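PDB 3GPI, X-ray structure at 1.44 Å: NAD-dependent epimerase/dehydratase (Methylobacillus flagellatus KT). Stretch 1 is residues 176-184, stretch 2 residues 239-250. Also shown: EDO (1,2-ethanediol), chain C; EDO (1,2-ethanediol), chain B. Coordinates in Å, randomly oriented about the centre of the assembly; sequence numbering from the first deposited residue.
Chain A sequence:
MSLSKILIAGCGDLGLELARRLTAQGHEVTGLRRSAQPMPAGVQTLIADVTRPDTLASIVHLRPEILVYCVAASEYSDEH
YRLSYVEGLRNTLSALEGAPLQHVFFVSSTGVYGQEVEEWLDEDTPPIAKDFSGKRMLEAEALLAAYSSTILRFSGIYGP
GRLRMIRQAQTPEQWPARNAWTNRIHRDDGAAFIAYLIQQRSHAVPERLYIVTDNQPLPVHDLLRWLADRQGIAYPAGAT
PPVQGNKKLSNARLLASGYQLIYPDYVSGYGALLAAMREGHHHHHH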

ATOM      1  N   PRO A 176     -18.653 -14.263   3.244  1.00 20.61           N
ATOM      2  CA  PRO A 176     -19.138 -14.125   1.846  1.00 20.52           C
ATOM      3  C   PRO A 176     -19.491 -15.479   1.240  1.00 20.76           C
ATOM      4  O   PRO A 176     -18.949 -16.512   1.651  1.00 20.95           O
ATOM      5  CB  PRO A 176     -17.936 -13.508   1.115  1.00 20.61           C
ATOM      6  CG  PRO A 176     -16.733 -13.953   1.943  1.00 21.79           C
ATOM      7  CD  PRO A 176     -17.224 -13.907   3.368  1.00 20.52           C
ATOM      8  N   ALA A 177     -20.427 -15.516   0.293  1.00 19.78           N
ATOM      9  CA  ALA A 177     -20.783 -16.774  -0.344  1.00 20.03           C
ATOM     10  C   ALA A 177     -19.632 -17.305  -1.201  1.00 20.39           C
ATOM     11  O   ALA A 177     -19.387 -18.497  -1.244  1.00 22.30           O
ATOM     12  CB  ALA A 177     -22.058 -16.587  -1.207  1.00 20.45           C
ATOM     13  N   ARG A 178     -18.959 -16.407  -1.892  1.00 21.10           N
ATOM     14  CA  ARG A 178     -17.903 -16.781  -2.830  1.00 19.98           C
ATOM     15  C   ARG A 178     -16.578 -16.882  -2.089  1.00 19.22           C
ATOM     16  O   ARG A 178     -16.236 -15.971  -1.334  1.00 22.78           O
ATOM     17  CB  ARG A 178     -17.781 -15.730  -3.911  1.00 21.03           C
ATOM     18  CG  ARG A 178     -17.002 -16.216  -5.073  1.00 25.57           C
ATOM     19  CD  ARG A 178     -16.101 -15.143  -5.519  1.00 33.93           C
ATOM     20  NE  ARG A 178     -16.119 -15.023  -6.952  1.00 36.10           N
ATOM     21  CZ  ARG A 178     -15.607 -14.003  -7.629  1.00 34.21           C
ATOM     22  NH1 ARG A 178     -14.996 -12.993  -7.006  1.00 33.51           N
ATOM     23  NH2 ARG A 178     -15.694 -14.014  -8.943  1.00 34.19           N
ATOM     24  N   ASN A 179     -15.838 -17.948  -2.349  1.00 16.21           N
ATOM     25  CA  ASN A 179     -14.554 -18.201  -1.683  1.00 13.87           C
ATOM     26  C   ASN A 179     -13.375 -17.830  -2.581  1.00 13.75           C
ATOM     27  O   ASN A 179     -12.703 -18.693  -3.123  1.00 14.13           O
ATOM     28  CB  ASN A 179     -14.521 -19.680  -1.254  1.00 13.40           C
ATOM     29  CG  ASN A 179     -13.339 -20.008  -0.406  1.00 12.94           C
ATOM     30  OD1 ASN A 179     -12.717 -19.094   0.167  1.00 14.64           O
ATOM     31  ND2 ASN A 179     -13.013 -21.277  -0.280  1.00 16.38           N
ATOM     32  N   ALA A 180     -13.148 -16.522  -2.709  1.00 13.89           N
ATOM     33  CA  ALA A 180     -12.153 -15.978  -3.639  1.00 14.45           C
ATOM     34  C   ALA A 180     -10.767 -15.908  -3.014  1.00 13.22           C
ATOM     35  O   ALA A 180     -10.626 -15.808  -1.805  1.00 13.63           O
ATOM     36  CB  ALA A 180     -12.605 -14.610  -4.062  1.00 15.41           C
ATOM     37  N   TRP A 181      -9.740 -15.938  -3.853  1.00 13.01           N
ATOM     38  CA  TRP A 181      -8.381 -15.664  -3.401  1.00 13.60           C
ATOM     39  C   TRP A 181      -8.233 -14.278  -2.799  1.00 13.80           C
ATOM     40  O   TRP A 181      -8.849 -13.305  -3.247  1.00 14.82           O
ATOM     41  CB  TRP A 181      -7.419 -15.784  -4.584  1.00 13.83           C
ATOM     42  CG  TRP A 181      -7.268 -17.194  -5.014  1.00 14.15           C
ATOM     43  CD1 TRP A 181      -7.920 -17.810  -6.063  1.00 17.08           C
ATOM     44  CD2 TRP A 181      -6.477 -18.195  -4.387  1.00 13.36           C
ATOM     45  NE1 TRP A 181      -7.539 -19.122  -6.139  1.00 15.67           N
ATOM     46  CE2 TRP A 181      -6.650 -19.397  -5.127  1.00 15.45           C
ATOM     47  CE3 TRP A 181      -5.582 -18.189  -3.295  1.00 14.00           C
ATOM     48  CZ2 TRP A 181      -5.998 -20.591  -4.785  1.00 15.76           C
ATOM     49  CZ3 TRP A 181      -4.920 -19.383  -2.964  1.00 16.48           C
ATOM     50  CH2 TRP A 181      -5.131 -20.559  -3.711  1.00 15.10           C
ATOM     51  N   THR A 182      -7.424 -14.198  -1.740  1.00 12.51           N
ATOM     52  CA  THR A 182      -7.126 -12.917  -1.103  1.00 13.12           C
ATOM     53  C   THR A 182      -5.614 -12.755  -0.982  1.00 12.89           C
ATOM     54  O   THR A 182      -4.891 -13.732  -0.657  1.00 14.40           O
ATOM     55  CB  THR A 182      -7.810 -12.791   0.297  1.00 13.34           C
ATOM     56  OG1 THR A 182      -7.335 -13.821   1.190  1.00 14.90           O
ATOM     57  CG2 THR A 182      -9.332 -12.873   0.178  1.00 14.85           C
ATOM     58  N   ASN A 183      -5.175 -11.519  -1.208  1.00 12.01           N
ATOM     59  CA  ASN A 183      -3.756 -11.139  -1.219  1.00 11.41           C
ATOM     60  C   ASN A 183      -3.620  -9.997  -0.257  1.00 12.72           C
ATOM     61  O   ASN A 183      -4.470  -9.105  -0.195  1.00 14.15           O
ATOM     62  CB  ASN A 183      -3.337 -10.687  -2.600  1.00 11.84           C
ATOM     63  CG  ASN A 183      -3.493 -11.775  -3.646  1.00 12.48           C
ATOM     64  OD1 ASN A 183      -2.633 -12.632  -3.806  1.00 13.46           O
ATOM     65  ND2 ASN A 183      -4.617 -11.749  -4.346  1.00 14.37           N
ATOM     66  N   ARG A 184      -2.534 -10.013   0.496  1.00 11.92           N
ATOM     67  CA  ARG A 184      -2.361  -8.981   1.557  1.00 11.93           C
ATOM     68  C   ARG A 184      -0.922  -8.529   1.759  1.00 10.82           C
ATOM     69  O   ARG A 184       0.021  -9.224   1.384  1.00 11.58           O
ATOM     70  CB  ARG A 184      -2.864  -9.497   2.926  1.00 12.24           C
ATOM     71  CG  ARG A 184      -1.984 -10.627   3.494  1.00 12.72           C
ATOM     72  CD  ARG A 184      -2.587 -11.468   4.651  1.00 13.16           C
ATOM     73  NE  ARG A 184      -3.951 -11.767   4.250  1.00 15.71           N
ATOM     74  CZ  ARG A 184      -4.267 -12.534   3.225  1.00 14.89           C
ATOM     75  NH1 ARG A 184      -3.372 -13.322   2.644  1.00 14.85           N
ATOM     76  NH2 ARG A 184      -5.510 -12.542   2.820  1.00 16.24           N
ATOM     77  N   ALA A 239     -16.406 -28.919   4.454  1.00 20.76           N
ATOM     78  CA  ALA A 239     -15.728 -28.276   3.323  1.00 21.89           C
ATOM     79  C   ALA A 239     -16.044 -26.786   3.272  1.00 21.71           C
ATOM     80  O   ALA A 239     -17.138 -26.365   3.578  1.00 22.12           O
ATOM     81  CB  ALA A 239     -16.168 -28.924   2.033  1.00 23.05           C
ATOM     82  N   THR A 240     -15.050 -25.983   2.886  1.00 22.08           N
ATOM     83  CA  THR A 240     -15.316 -24.606   2.478  1.00 21.27           C
ATOM     84  C   THR A 240     -15.975 -24.593   1.106  1.00 21.34           C
ATOM     85  O   THR A 240     -15.982 -25.611   0.395  1.00 21.40           O
ATOM     86  CB  THR A 240     -14.016 -23.803   2.388  1.00 20.07           C
ATOM     87  OG1 THR A 240     -13.119 -24.494   1.522  1.00 21.87           O
ATOM     88  CG2 THR A 240     -13.344 -23.682   3.736  1.00 20.23           C
ATOM     89  N   PRO A 241     -16.553 -23.457   0.702  1.00 21.42           N
ATOM     90  CA  PRO A 241     -17.074 -23.381  -0.658  1.00 21.35           C
ATOM     91  C   PRO A 241     -15.919 -23.588  -1.652  1.00 21.86           C
ATOM     92  O   PRO A 241     -14.765 -23.381  -1.303  1.00 21.15           O
ATOM     93  CB  PRO A 241     -17.640 -21.969  -0.737  1.00 22.68           C
ATOM     94  CG  PRO A 241     -17.823 -21.539   0.699  1.00 21.20           C
ATOM     95  CD  PRO A 241     -16.715 -22.187   1.433  1.00 21.98           C
ATOM     96  N   PRO A 242     -16.196 -24.067  -2.866  1.00 21.82           N
ATOM     97  CA  PRO A 242     -15.156 -24.179  -3.872  1.00 22.17           C
ATOM     98  C   PRO A 242     -14.343 -22.871  -4.023  1.00 21.45           C
ATOM     99  O   PRO A 242     -14.897 -21.745  -3.978  1.00 21.37           O
ATOM    100  CB  PRO A 242     -15.965 -24.497  -5.182  1.00 23.03           C
ATOM    101  CG  PRO A 242     -17.347 -24.152  -4.875  1.00 25.06           C
ATOM    102  CD  PRO A 242     -17.528 -24.415  -3.412  1.00 22.48           C
ATOM    103  N   VAL A 243     -13.033 -23.040  -4.169  1.00 21.83           N
ATOM    104  CA  VAL A 243     -12.123 -21.905  -4.285  1.00 22.16           C
ATOM    105  C   VAL A 243     -12.252 -21.346  -5.689  1.00 21.81           C
ATOM    106  O   VAL A 243     -11.961 -22.051  -6.677  1.00 23.71           O
ATOM    107  CB  VAL A 243     -10.687 -22.339  -4.010  1.00 22.13           C
ATOM    108  CG1 VAL A 243      -9.709 -21.168  -4.245  1.00 22.26           C
ATOM    109  CG2 VAL A 243     -10.560 -22.882  -2.586  1.00 23.63           C
ATOM    110  N   GLN A 244     -12.682 -20.094  -5.785  1.00 20.39           N
ATOM    111  CA  GLN A 244     -12.900 -19.462  -7.072  1.00 20.80           C
ATOM    112  C   GLN A 244     -13.051 -17.955  -6.916  1.00 18.87           C
ATOM    113  O   GLN A 244     -13.791 -17.472  -6.068  1.00 18.80           O
ATOM    114  CB  GLN A 244     -14.145 -20.084  -7.748  1.00 21.37           C
ATOM    115  CG  GLN A 244     -14.294 -19.667  -9.192  1.00 26.37           C
ATOM    116  CD  GLN A 244     -15.155 -18.449  -9.339  1.00 31.45           C
ATOM    117  OE1 GLN A 244     -16.232 -18.361  -8.734  1.00 32.58           O
ATOM    118  NE2 GLN A 244     -14.704 -17.495 -10.158  1.00 32.58           N
ATOM    119  N   GLY A 245     -12.301 -17.200  -7.718  1.00 19.13           N
ATOM    120  CA  GLY A 245     -12.446 -15.766  -7.744  1.00 16.76           C
ATOM    121  C   GLY A 245     -11.167 -14.986  -7.434  1.00 15.51           C
ATOM    122  O   GLY A 245     -10.250 -15.484  -6.776  1.00 15.38           O
ATOM    123  N   ASN A 246     -11.112 -13.771  -7.973  1.00 15.88           N
ATOM    124  CA  ASN A 246      -9.963 -12.888  -7.826  1.00 15.96           C
ATOM    125  C   ASN A 246      -8.722 -13.540  -8.458  1.00 16.91           C
ATOM    126  O   ASN A 246      -8.864 -14.158  -9.515  1.00 17.01           O
ATOM    127  CB  ASN A 246      -9.742 -12.480  -6.362  1.00 16.38           C
ATOM    128  CG  ASN A 246      -8.895 -11.225  -6.242  1.00 17.70           C
ATOM    129  OD1 ASN A 246      -8.915 -10.327  -7.103  1.00 21.09           O
ATOM    130  ND2 ASN A 246      -8.115 -11.168  -5.192  1.00 17.41           N
ATOM    131  N   LYS A 247      -7.533 -13.452  -7.852  1.00 16.70           N
ATOM    132  CA  LYS A 247      -6.306 -14.004  -8.458  1.00 16.25           C
ATOM    133  C   LYS A 247      -5.265 -14.160  -7.398  1.00 15.50           C
ATOM    134  O   LYS A 247      -5.476 -13.703  -6.279  1.00 14.81           O
ATOM    135  CB  LYS A 247      -5.760 -13.075  -9.555  1.00 17.53           C
ATOM    136  CG  LYS A 247      -5.279 -11.729  -9.014  1.00 19.51           C
ATOM    137  CD  LYS A 247      -6.297 -10.644  -9.151  1.00 21.42           C
ATOM    138  CE  LYS A 247      -5.902  -9.492  -8.218  1.00 22.94           C
ATOM    139  NZ  LYS A 247      -6.901  -8.424  -8.218  1.00 20.80           N
ATOM    140  N   LYS A 248      -4.151 -14.785  -7.751  1.00 14.98           N
ATOM    141  CA  LYS A 248      -3.020 -14.898  -6.829  1.00 14.86           C
ATOM    142  C   LYS A 248      -1.953 -13.987  -7.347  1.00 16.21           C
ATOM    143  O   LYS A 248      -1.687 -13.930  -8.533  1.00 16.51           O
ATOM    144  CB  LYS A 248      -2.488 -16.334  -6.778  1.00 15.37           C
ATOM    145  CG  LYS A 248      -3.520 -17.327  -6.222  1.00 15.60           C
ATOM    146  CD  LYS A 248      -3.031 -18.780  -6.281  1.00 19.78           C
ATOM    147  CE  LYS A 248      -3.012 -19.296  -7.717  1.00 23.11           C
ATOM    148  NZ  LYS A 248      -2.923 -20.793  -7.807  1.00 26.37           N
ATOM    149  N   LEU A 249      -1.336 -13.254  -6.443  1.00 15.00           N
ATOM    150  CA  LEU A 249      -0.291 -12.327  -6.843  1.00 14.85           C
ATOM    151  C   LEU A 249       1.064 -12.753  -6.313  1.00 13.90           C
ATOM    152  O   LEU A 249       1.236 -13.049  -5.125  1.00 15.46           O
ATOM    153  CB  LEU A 249      -0.663 -10.932  -6.323  1.00 14.66           C
ATOM    154  CG  LEU A 249      -1.932 -10.322  -6.868  1.00 16.84           C
ATOM    155  CD1 LEU A 249      -2.453  -9.219  -5.965  1.00 19.72           C
ATOM    156  CD2 LEU A 249      -1.682  -9.832  -8.275  1.00 20.58           C
ATOM    157  N   SER A 250       2.039 -12.838  -7.228  1.00 14.99           N
ATOM    158  CA  SER A 250       3.404 -13.199  -6.904  1.00 14.14           C
ATOM    159  C   SER A 250       4.236 -11.998  -6.466  1.00 14.41           C
ATOM    160  O   SER A 250       4.267 -10.985  -7.135  1.00 15.17           O
ATOM    161  CB  SER A 250       4.081 -13.778  -8.147  1.00 16.09           C
ATOM    162  OG  SER A 250       5.449 -14.033  -7.859  1.00 18.70           O
TER
HETATM  163  C1  EDO C 286      -7.154  -9.886  -2.706  1.00 27.77           C
HETATM  164  O1  EDO C 286      -7.438  -9.586  -1.368  1.00 28.72           O
HETATM  165  C2  EDO C 286      -6.217  -8.882  -3.286  1.00 25.24           C
HETATM  166  O2  EDO C 286      -6.103  -8.954  -4.677  1.00 33.55           O
HETATM  167  C1  EDO B 285      -6.753  -9.180   4.315  1.00 25.61           C
HETATM  168  O1  EDO B 285      -5.890  -9.854   5.167  1.00 15.92           O
HETATM  169  C2  EDO B 285      -6.810 -10.124   3.163  1.00 26.08           C
HETATM  170  O2  EDO B 285      -8.132 -10.588   3.147  1.00 23.92           O
HETATM  171  O   HOH W   1     -10.954 -23.007   0.913  1.00 18.61           O
HETATM  172  O   HOH W   2     -17.095 -20.029  -4.065  1.00 26.18           O
HETATM  173  O   HOH W   3      -0.136 -12.366  -2.553  1.00 22.20           O

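Three asparagine side chains do much of the work that backbone groups would do in a regular sheet: of the six hydrogen bonds between the stretches, four use an asparagine amide. Asn183 is the clearest case. Its OD1 accepts from Leu249 N at 3.0 Å while its ND2 donates to Lys247 O at 2.9 Å, so one carboxamide reads a donor and an acceptor two residues apart, as a neighbouring strand might. Asn179 ND2 donates to Pro241 O at 2.9 Å, and in the reverse direction Asn246 ND2 reaches Trp181 O at 3.0 Å.

Between these anchors the backbones pair directly, with Gln244 N to Asn179 O and Trp181 N to Gly245 O, both 3.0 Å. Here the chains come close, and Gly245 makes that possible: an ideal CB would point toward stretch 1 and clash with Arg178 NE and Ala180 CB. Its phi/psi of 123/153 independently calls for glycine. The vacant space lets Gly245 CA lie over one face of the Arg178 guanidinium, 3.6 Å from Arg178 CZ.

Trp181 supplies the broad apolar surface. Lys248 lays its aliphatic chain over the indole, CD 3.6 Å from the centroid of the Trp181 six-membered ring and nearly on its normal, while Val243 CG1 packs 3.6 Å from Trp181 CE2.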